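Local coordinates for protein methylmalonyl-CoA carboxyltransferase 12S subunit (Propionibacterium freudenreichii, PDB 1ON3) that transfers the carboxyl group of methylmalonyl-CoA to the biotin of the 1.3S subunit, forming propanoyl-CoA, and builds the hexameric core of transcarboxylase, at residues 294-299 with 365-370; 51-56 with 132-137. One frame throughout, in Å; residues are numbered along the deposited sequence.

Contact 1: 294-299 with 365-370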
ATOM      1  N   ASP E 294     -23.782  36.042  16.584  1.00 16.80           N
ATOM      2  CA  ASP E 294     -23.353  37.419  16.344  1.00 19.18           C
ATOM      3  C   ASP E 294     -21.831  37.422  16.247  1.00 17.11           C
ATOM      4  O   ASP E 294     -21.241  38.241  15.540  1.00 20.47           O
ATOM      5  CB  ASP E 294     -23.828  38.354  17.466  1.00 17.07           C
ATOM      6  CG  ASP E 294     -25.317  38.623  17.397  1.00 20.02           C
ATOM      7  OD1 ASP E 294     -25.885  38.563  16.286  1.00 26.36           O
ATOM      8  OD2 ASP E 294     -25.919  38.901  18.443  1.00 18.05           O
ATOM      9  N   VAL E 295     -21.190  36.498  16.959  1.00 12.92           N
ATOM     10  CA  VAL E 295     -19.742  36.390  16.898  1.00 12.76           C
ATOM     11  C   VAL E 295     -19.410  35.766  15.545  1.00 14.69           C
ATOM     12  O   VAL E 295     -18.533  36.243  14.824  1.00 15.97           O
ATOM     13  CB  VAL E 295     -19.186  35.486  18.013  1.00 13.84           C
ATOM     14  CG1 VAL E 295     -17.696  35.271  17.802  1.00 16.91           C
ATOM     15  CG2 VAL E 295     -19.456  36.126  19.394  1.00 14.81           C
ATOM     16  N   ILE E 296     -20.133  34.705  15.198  1.00 12.54           N
ATOM     17  CA  ILE E 296     -19.909  34.020  13.929  1.00 10.74           C
ATOM     18  C   ILE E 296     -20.028  34.988  12.759  1.00 11.21           C
ATOM     19  O   ILE E 296     -19.159  35.023  11.898  1.00 14.23           O
ATOM     20  CB  ILE E 296     -20.925  32.852  13.728  1.00 10.04           C
ATOM     21  CG1 ILE E 296     -20.681  31.769  14.793  1.00 12.03           C
ATOM     22  CG2 ILE E 296     -20.797  32.275  12.294  1.00 14.90           C
ATOM     23  CD1 ILE E 296     -21.690  30.591  14.773  1.00 12.95           C
ATOM     24  N   ALA E 297     -21.105  35.771  12.731  1.00 12.99           N
ATOM     25  CA  ALA E 297     -21.334  36.712  11.638  1.00 14.24           C
ATOM     26  C   ALA E 297     -20.174  37.669  11.422  1.00 16.90           C
ATOM     27  O   ALA E 297     -19.870  38.042  10.284  1.00 17.19           O
ATOM     28  CB  ALA E 297     -22.613  37.497  11.875  1.00 16.95           C
ATOM     29  N   LYS E 298     -19.513  38.063  12.504  1.00 17.82           N
ATOM     30  CA  LYS E 298     -18.392  38.988  12.389  1.00 21.59           C
ATOM     31  C   LYS E 298     -17.058  38.353  12.035  1.00 21.73           C
ATOM     32  O   LYS E 298     -16.096  39.065  11.742  1.00 22.08           O
ATOM     33  CB  LYS E 298     -18.252  39.809  13.673  1.00 20.85           C
ATOM     34  CG  LYS E 298     -19.463  40.692  13.923  1.00 24.60           C
ATOM     35  CD  LYS E 298     -19.302  41.582  15.139  1.00 32.66           C
ATOM     36  CE  LYS E 298     -20.574  42.391  15.366  1.00 36.75           C
ATOM     37  NZ  LYS E 298     -20.980  43.152  14.145  1.00 40.23           N
ATOM     38  N   ILE E 299     -16.980  37.025  12.034  1.00 18.24           N
ATOM     39  CA  ILE E 299     -15.712  36.398  11.707  1.00 14.72           C
ATOM     40  C   ILE E 299     -15.687  35.611  10.398  1.00 15.06           C
ATOM     41  O   ILE E 299     -14.617  35.365   9.846  1.00 15.34           O
ATOM     42  CB  ILE E 299     -15.216  35.495  12.850  1.00 20.20           C
ATOM     43  CG1 ILE E 299     -16.188  34.346  13.091  1.00 21.61           C
ATOM     44  CG2 ILE E 299     -15.089  36.322  14.132  1.00 25.99           C
ATOM     45  CD1 ILE E 299     -15.680  33.341  14.113  1.00 25.80           C
ATOM     46  N   VAL E 365     -14.048  24.648  13.291  1.00 11.73           N
ATOM     47  CA  VAL E 365     -13.778  25.812  14.122  1.00 13.89           C
ATOM     48  C   VAL E 365     -14.761  25.836  15.287  1.00 11.08           C
ATOM     49  O   VAL E 365     -15.979  25.844  15.089  1.00 12.88           O
ATOM     50  CB  VAL E 365     -13.927  27.120  13.303  1.00 11.33           C
ATOM     51  CG1 VAL E 365     -13.707  28.342  14.204  1.00 11.76           C
ATOM     52  CG2 VAL E 365     -12.925  27.120  12.152  1.00 10.94           C
ATOM     53  N   GLN E 366     -14.218  25.828  16.498  1.00 12.09           N
ATOM     54  CA  GLN E 366     -15.022  25.853  17.722  1.00 11.38           C
ATOM     55  C   GLN E 366     -14.985  27.217  18.409  1.00 12.77           C
ATOM     56  O   GLN E 366     -13.925  27.848  18.492  1.00 11.74           O
ATOM     57  CB  GLN E 366     -14.508  24.813  18.739  1.00 11.95           C
ATOM     58  CG  GLN E 366     -14.731  23.339  18.365  1.00  8.85           C
ATOM     59  CD  GLN E 366     -14.000  22.941  17.091  1.00 10.41           C
ATOM     60  OE1 GLN E 366     -14.624  22.521  16.117  1.00 10.69           O
ATOM     61  NE2 GLN E 366     -12.669  23.071  17.098  1.00  8.00           N
ATOM     62  N   LEU E 367     -16.148  27.661  18.889  1.00 12.17           N
ATOM     63  CA  LEU E 367     -16.264  28.910  19.651  1.00 14.19           C
ATOM     64  C   LEU E 367     -16.819  28.424  20.993  1.00 13.40           C
ATOM     65  O   LEU E 367     -17.954  27.951  21.077  1.00 11.26           O
ATOM     66  CB  LEU E 367     -17.228  29.883  18.976  1.00 12.21           C
ATOM     67  CG  LEU E 367     -16.823  30.310  17.564  1.00 13.72           C
ATOM     68  CD1 LEU E 367     -17.865  31.309  17.039  1.00 17.33           C
ATOM     69  CD2 LEU E 367     -15.417  30.918  17.564  1.00 12.35           C
ATOM     70  N   VAL E 368     -16.001  28.536  22.036  1.00 13.63           N
ATOM     71  CA  VAL E 368     -16.355  28.014  23.347  1.00 12.96           C
ATOM     72  C   VAL E 368     -16.794  28.961  24.466  1.00 12.57           C
ATOM     73  O   VAL E 368     -16.126  29.948  24.773  1.00 12.99           O
ATOM     74  CB  VAL E 368     -15.182  27.151  23.895  1.00 12.96           C
ATOM     75  CG1 VAL E 368     -15.584  26.477  25.210  1.00 11.93           C
ATOM     76  CG2 VAL E 368     -14.772  26.100  22.869  1.00 17.02           C
ATOM     77  N   ASP E 369     -17.927  28.616  25.071  1.00 12.43           N
ATOM     78  CA  ASP E 369     -18.491  29.326  26.213  1.00 12.45           C
ATOM     79  C   ASP E 369     -19.469  28.314  26.804  1.00 11.08           C
ATOM     80  O   ASP E 369     -20.675  28.410  26.611  1.00 11.84           O
ATOM     81  CB  ASP E 369     -19.232  30.594  25.788  1.00 16.65           C
ATOM     82  CG  ASP E 369     -19.547  31.494  26.971  1.00 23.08           C
ATOM     83  OD1 ASP E 369     -19.359  31.028  28.119  1.00 18.19           O
ATOM     84  OD2 ASP E 369     -19.981  32.649  26.764  1.00 18.01           O
ATOM     85  N   VAL E 370     -18.929  27.328  27.514  1.00 15.52           N
ATOM     86  CA  VAL E 370     -19.735  26.249  28.080  1.00 14.14           C
ATOM     87  C   VAL E 370     -19.420  26.040  29.565  1.00 10.76           C
ATOM     88  O   VAL E 370     -18.269  25.827  29.949  1.00 15.36           O
ATOM     89  CB  VAL E 370     -19.498  24.935  27.250  1.00  9.52           C
ATOM     90  CG1 VAL E 370     -18.024  24.505  27.332  1.00  9.30           C
ATOM     91  CG2 VAL E 370     -20.436  23.818  27.724  1.00 14.02           C
TER
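D369 OD2, two residues along the strand from the L367 that meets V295, I296 and I299, is gripped by a salt bridge from R408 NE and a hydrogen bond with Y290 OH. OD1 of the same carboxylate takes the backbone N-H of K409, so both oxygens are held. Between the two segments the contact is purely apolar. In L367, CD1 lies anti to CA (chi2 -179°) and so leads toward the helix. This methyl makes the closest approach to each of the three, and CD2 beside it comes as near to I299 CD1. The L367 side chain slants across that of I296, with CD1 3.6 Å from I296 CG1; the V295 side chain runs past L367 in the opposite sense, its CG1 4.0 Å from L367 CD1. I299 comes in tip to tip: its CG1 sits between the backbone N and the carbonyl carbon (chi1 63°), and its CD1 stops 4.2 Å from L367 CD1. I281, I330 and I499 add apolar cover. The segment axes approach to 10.8 Å and run roughly antiparallel, at 145°. This is a helix laid against one face of the central mixed sheet in the C-terminal half of the carboxyltransferase, a member of the ClpP/crotonase clan.

Contact 2: 51-56 with 132-137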
ATOM      1  N   ASN E  51     -35.554  19.344 -12.781  1.00 13.63           N
ATOM      2  CA  ASN E  51     -35.336  20.443 -13.708  1.00 18.24           C
ATOM      3  C   ASN E  51     -34.988  21.732 -12.973  1.00 17.78           C
ATOM      4  O   ASN E  51     -34.206  22.536 -13.467  1.00 15.59           O
ATOM      5  CB  ASN E  51     -36.569  20.670 -14.583  1.00 18.95           C
ATOM      6  CG  ASN E  51     -36.292  21.628 -15.721  1.00 25.76           C
ATOM      7  OD1 ASN E  51     -35.427  21.372 -16.565  1.00 27.27           O
ATOM      8  ND2 ASN E  51     -37.014  22.742 -15.750  1.00 26.74           N
ATOM      9  N   ASN E  52     -35.573  21.918 -11.792  1.00 18.62           N
ATOM     10  CA  ASN E  52     -35.321  23.101 -10.975  1.00 18.77           C
ATOM     11  C   ASN E  52     -33.976  23.035 -10.253  1.00 16.79           C
ATOM     12  O   ASN E  52     -33.296  24.049 -10.086  1.00 18.07           O
ATOM     13  CB  ASN E  52     -36.441  23.273  -9.946  1.00 21.25           C
ATOM     14  CG  ASN E  52     -37.730  23.773 -10.571  1.00 23.21           C
ATOM     15  OD1 ASN E  52     -38.806  23.680  -9.979  1.00 25.50           O
ATOM     16  ND2 ASN E  52     -37.622  24.311 -11.771  1.00 18.72           N
ATOM     17  N   LEU E  53     -33.592  21.837  -9.832  1.00 16.44           N
ATOM     18  CA  LEU E  53     -32.338  21.652  -9.111  1.00 18.37           C
ATOM     19  C   LEU E  53     -31.099  21.675 -10.005  1.00 18.95           C
ATOM     20  O   LEU E  53     -30.092  22.298  -9.666  1.00 17.22           O
ATOM     21  CB  LEU E  53     -32.368  20.324  -8.354  1.00 11.00           C
ATOM     22  CG  LEU E  53     -31.060  19.946  -7.629  1.00 14.00           C
ATOM     23  CD1 LEU E  53     -30.933  20.748  -6.324  1.00 14.66           C
ATOM     24  CD2 LEU E  53     -31.056  18.458  -7.316  1.00 10.75           C
ATOM     25  N   LEU E  54     -31.177  20.984 -11.139  1.00 15.49           N
ATOM     26  CA  LEU E  54     -30.045  20.871 -12.054  1.00 17.10           C
ATOM     27  C   LEU E  54     -29.896  22.028 -13.045  1.00 19.28           C
ATOM     28  O   LEU E  54     -30.865  22.732 -13.348  1.00 16.34           O
ATOM     29  CB  LEU E  54     -30.152  19.550 -12.822  1.00 15.97           C
ATOM     30  CG  LEU E  54     -30.348  18.285 -11.972  1.00 14.96           C
ATOM     31  CD1 LEU E  54     -30.657  17.089 -12.864  1.00 10.71           C
ATOM     32  CD2 LEU E  54     -29.087  18.027 -11.141  1.00 13.62           C
ATOM     33  N   ASP E  55     -28.671  22.228 -13.532  1.00 17.54           N
ATOM     34  CA  ASP E  55     -28.412  23.282 -14.510  1.00 19.27           C
ATOM     35  C   ASP E  55     -29.297  23.020 -15.730  1.00 21.07           C
ATOM     36  O   ASP E  55     -29.566  21.864 -16.081  1.00 19.27           O
ATOM     37  CB  ASP E  55     -26.943  23.268 -14.961  1.00 21.50           C
ATOM     38  CG  ASP E  55     -25.983  23.627 -13.848  1.00 15.40           C
ATOM     39  OD1 ASP E  55     -26.366  24.417 -12.970  1.00 17.85           O
ATOM     40  OD2 ASP E  55     -24.838  23.128 -13.865  1.00 19.14           O
ATOM     41  N   PRO E  56     -29.767  24.087 -16.388  1.00 20.79           N
ATOM     42  CA  PRO E  56     -30.621  23.929 -17.570  1.00 21.36           C
ATOM     43  C   PRO E  56     -30.072  22.929 -18.588  1.00 21.62           C
ATOM     44  O   PRO E  56     -28.901  22.984 -18.960  1.00 22.95           O
ATOM     45  CB  PRO E  56     -30.675  25.343 -18.141  1.00 23.70           C
ATOM     46  CG  PRO E  56     -30.658  26.190 -16.910  1.00 20.40           C
ATOM     47  CD  PRO E  56     -29.586  25.513 -16.057  1.00 19.81           C
ATOM     48  N   PRO E 132     -21.457  13.788  -6.030  1.00 10.57           N
ATOM     49  CA  PRO E 132     -22.488  13.840  -4.997  1.00 11.57           C
ATOM     50  C   PRO E 132     -23.742  13.117  -5.513  1.00 15.87           C
ATOM     51  O   PRO E 132     -23.937  12.973  -6.730  1.00 11.80           O
ATOM     52  CB  PRO E 132     -22.742  15.331  -4.847  1.00 14.02           C
ATOM     53  CG  PRO E 132     -21.392  15.922  -5.090  1.00 15.43           C
ATOM     54  CD  PRO E 132     -20.875  15.126  -6.266  1.00 12.43           C
ATOM     55  N   PHE E 133     -24.578  12.669  -4.580  1.00  8.93           N
ATOM     56  CA  PHE E 133     -25.838  11.992  -4.898  1.00  8.94           C
ATOM     57  C   PHE E 133     -26.979  12.699  -4.162  1.00 10.14           C
ATOM     58  O   PHE E 133     -26.931  12.847  -2.938  1.00  9.21           O
ATOM     59  CB  PHE E 133     -25.808  10.534  -4.446  1.00  8.78           C
ATOM     60  CG  PHE E 133     -27.126   9.845  -4.587  1.00 12.07           C
ATOM     61  CD1 PHE E 133     -27.833   9.419  -3.467  1.00 16.43           C
ATOM     62  CD2 PHE E 133     -27.684   9.657  -5.838  1.00 11.02           C
ATOM     63  CE1 PHE E 133     -29.091   8.814  -3.603  1.00 16.68           C
ATOM     64  CE2 PHE E 133     -28.939   9.057  -5.982  1.00 15.56           C
ATOM     65  CZ  PHE E 133     -29.638   8.638  -4.859  1.00 16.51           C
ATOM     66  N   LEU E 134     -27.999  13.120  -4.905  1.00  6.54           N
ATOM     67  CA  LEU E 134     -29.156  13.815  -4.332  1.00  9.64           C
ATOM     68  C   LEU E 134     -30.417  13.006  -4.656  1.00 11.95           C
ATOM     69  O   LEU E 134     -30.557  12.475  -5.753  1.00 12.66           O
ATOM     70  CB  LEU E 134     -29.260  15.241  -4.887  1.00 12.21           C
ATOM     71  CG  LEU E 134     -28.051  16.128  -4.523  1.00 14.93           C
ATOM     72  CD1 LEU E 134     -27.105  16.190  -5.716  1.00 18.28           C
ATOM     73  CD2 LEU E 134     -28.502  17.527  -4.140  1.00 11.46           C
ATOM     74  N   PHE E 135     -31.328  12.925  -3.696  1.00 10.21           N
ATOM     75  CA  PHE E 135     -32.538  12.121  -3.851  1.00 13.79           C
ATOM     76  C   PHE E 135     -33.791  12.818  -3.294  1.00 12.55           C
ATOM     77  O   PHE E 135     -33.837  13.157  -2.119  1.00 11.16           O
ATOM     78  CB  PHE E 135     -32.290  10.795  -3.111  1.00 12.34           C
ATOM     79  CG  PHE E 135     -33.300   9.705  -3.383  1.00 14.70           C
ATOM     80  CD1 PHE E 135     -32.994   8.395  -3.041  1.00 11.89           C
ATOM     81  CD2 PHE E 135     -34.555   9.977  -3.927  1.00 15.81           C
ATOM     82  CE1 PHE E 135     -33.923   7.362  -3.230  1.00 14.85           C
ATOM     83  CE2 PHE E 135     -35.494   8.948  -4.120  1.00 17.60           C
ATOM     84  CZ  PHE E 135     -35.171   7.640  -3.769  1.00 12.81           C
ATOM     85  N   PHE E 136     -34.787  13.040  -4.156  1.00 12.86           N
ATOM     86  CA  PHE E 136     -36.070  13.631  -3.743  1.00 13.02           C
ATOM     87  C   PHE E 136     -37.005  12.453  -3.432  1.00 12.85           C
ATOM     88  O   PHE E 136     -37.331  11.650  -4.321  1.00 11.03           O
ATOM     89  CB  PHE E 136     -36.715  14.468  -4.859  1.00 11.81           C
ATOM     90  CG  PHE E 136     -36.040  15.797  -5.121  1.00 12.25           C
ATOM     91  CD1 PHE E 136     -35.030  15.903  -6.069  1.00 12.49           C
ATOM     92  CD2 PHE E 136     -36.473  16.952  -4.472  1.00  9.59           C
ATOM     93  CE1 PHE E 136     -34.464  17.152  -6.376  1.00 12.23           C
ATOM     94  CE2 PHE E 136     -35.922  18.196  -4.768  1.00 14.16           C
ATOM     95  CZ  PHE E 136     -34.913  18.297  -5.727  1.00 12.86           C
ATOM     96  N   TYR E 137     -37.398  12.342  -2.166  1.00 12.30           N
ATOM     97  CA  TYR E 137     -38.284  11.283  -1.685  1.00  9.80           C
ATOM     98  C   TYR E 137     -39.738  11.783  -1.652  1.00 12.12           C
ATOM     99  O   TYR E 137     -40.010  12.876  -1.174  1.00 11.74           O
ATOM    100  CB  TYR E 137     -37.872  10.881  -0.267  1.00  8.75           C
ATOM    101  CG  TYR E 137     -36.509  10.245  -0.171  1.00 10.86           C
ATOM    102  CD1 TYR E 137     -36.373   8.865  -0.102  1.00  9.72           C
ATOM    103  CD2 TYR E 137     -35.356  11.028  -0.084  1.00  9.01           C
ATOM    104  CE1 TYR E 137     -35.122   8.265   0.062  1.00  7.97           C
ATOM    105  CE2 TYR E 137     -34.093  10.446   0.077  1.00  9.08           C
ATOM    106  CZ  TYR E 137     -33.982   9.067   0.152  1.00  8.81           C
ATOM    107  OH  TYR E 137     -32.749   8.482   0.324  1.00 10.73           O
TER
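L53, the last helical residue of 46-53, reaches across to F136 and L134 on strand 133-139, packing a helix end on the sheet of the N-terminal carboxyltransferase half, a domain of the ClpP/crotonase clan. Its CB already touches the F136 ring, 4.2 Å from F136 CZ. CG then leaves anti to the backbone N (chi1 176°), which carries the branch out toward the strand. Of the two methyls, CD2 makes the close contacts: it meets F136 CE1 at 3.8 Å, is also within reach of F136 CZ, and lies 4.2 Å from L134 CD2. CD1 takes no close part between the two segments. The leucine crosses the F136 side chain obliquely, and its methyl meets the ring at CE1 and CZ. L134 and F136, two residues apart, both point at the helix, while F135 between them points away. Helix 241-253 shares this face, with A248 against L53 and E245 against F136. Right after the helix the chain is tied down by polar bonds: D55 OD1 accepts from L93 N, and D55 OD2 from G94 N, while OD2 also bonds T91 OG1, at the connection between strands 85-92 and 95-102. Back on the far side of the strand, the rings of F135 and Y137 lie face to face but offset, with Y137 CZ 3.4 Å above the F135 ring plane.

In the fold
Both contacts are buried, and each rests a short helix on the fourth strand of a seven-stranded mixed sheet. The two sheets have the same strand order and directions, and in each half the helix comes just before the first strand, so contacts 1 and 2 occupy equivalent places in the duplicated halves of the chain. They lie on opposite sides of its centre, with centres 33 Å apart and no touch between them. Chemistry differs in detail: contact 1 is wholly aliphatic, one strand leucine meeting three helix residues, whereas contact 2 reverses this, one helix leucine meeting two strand residues, one of them aromatic. Neither involves another subunit.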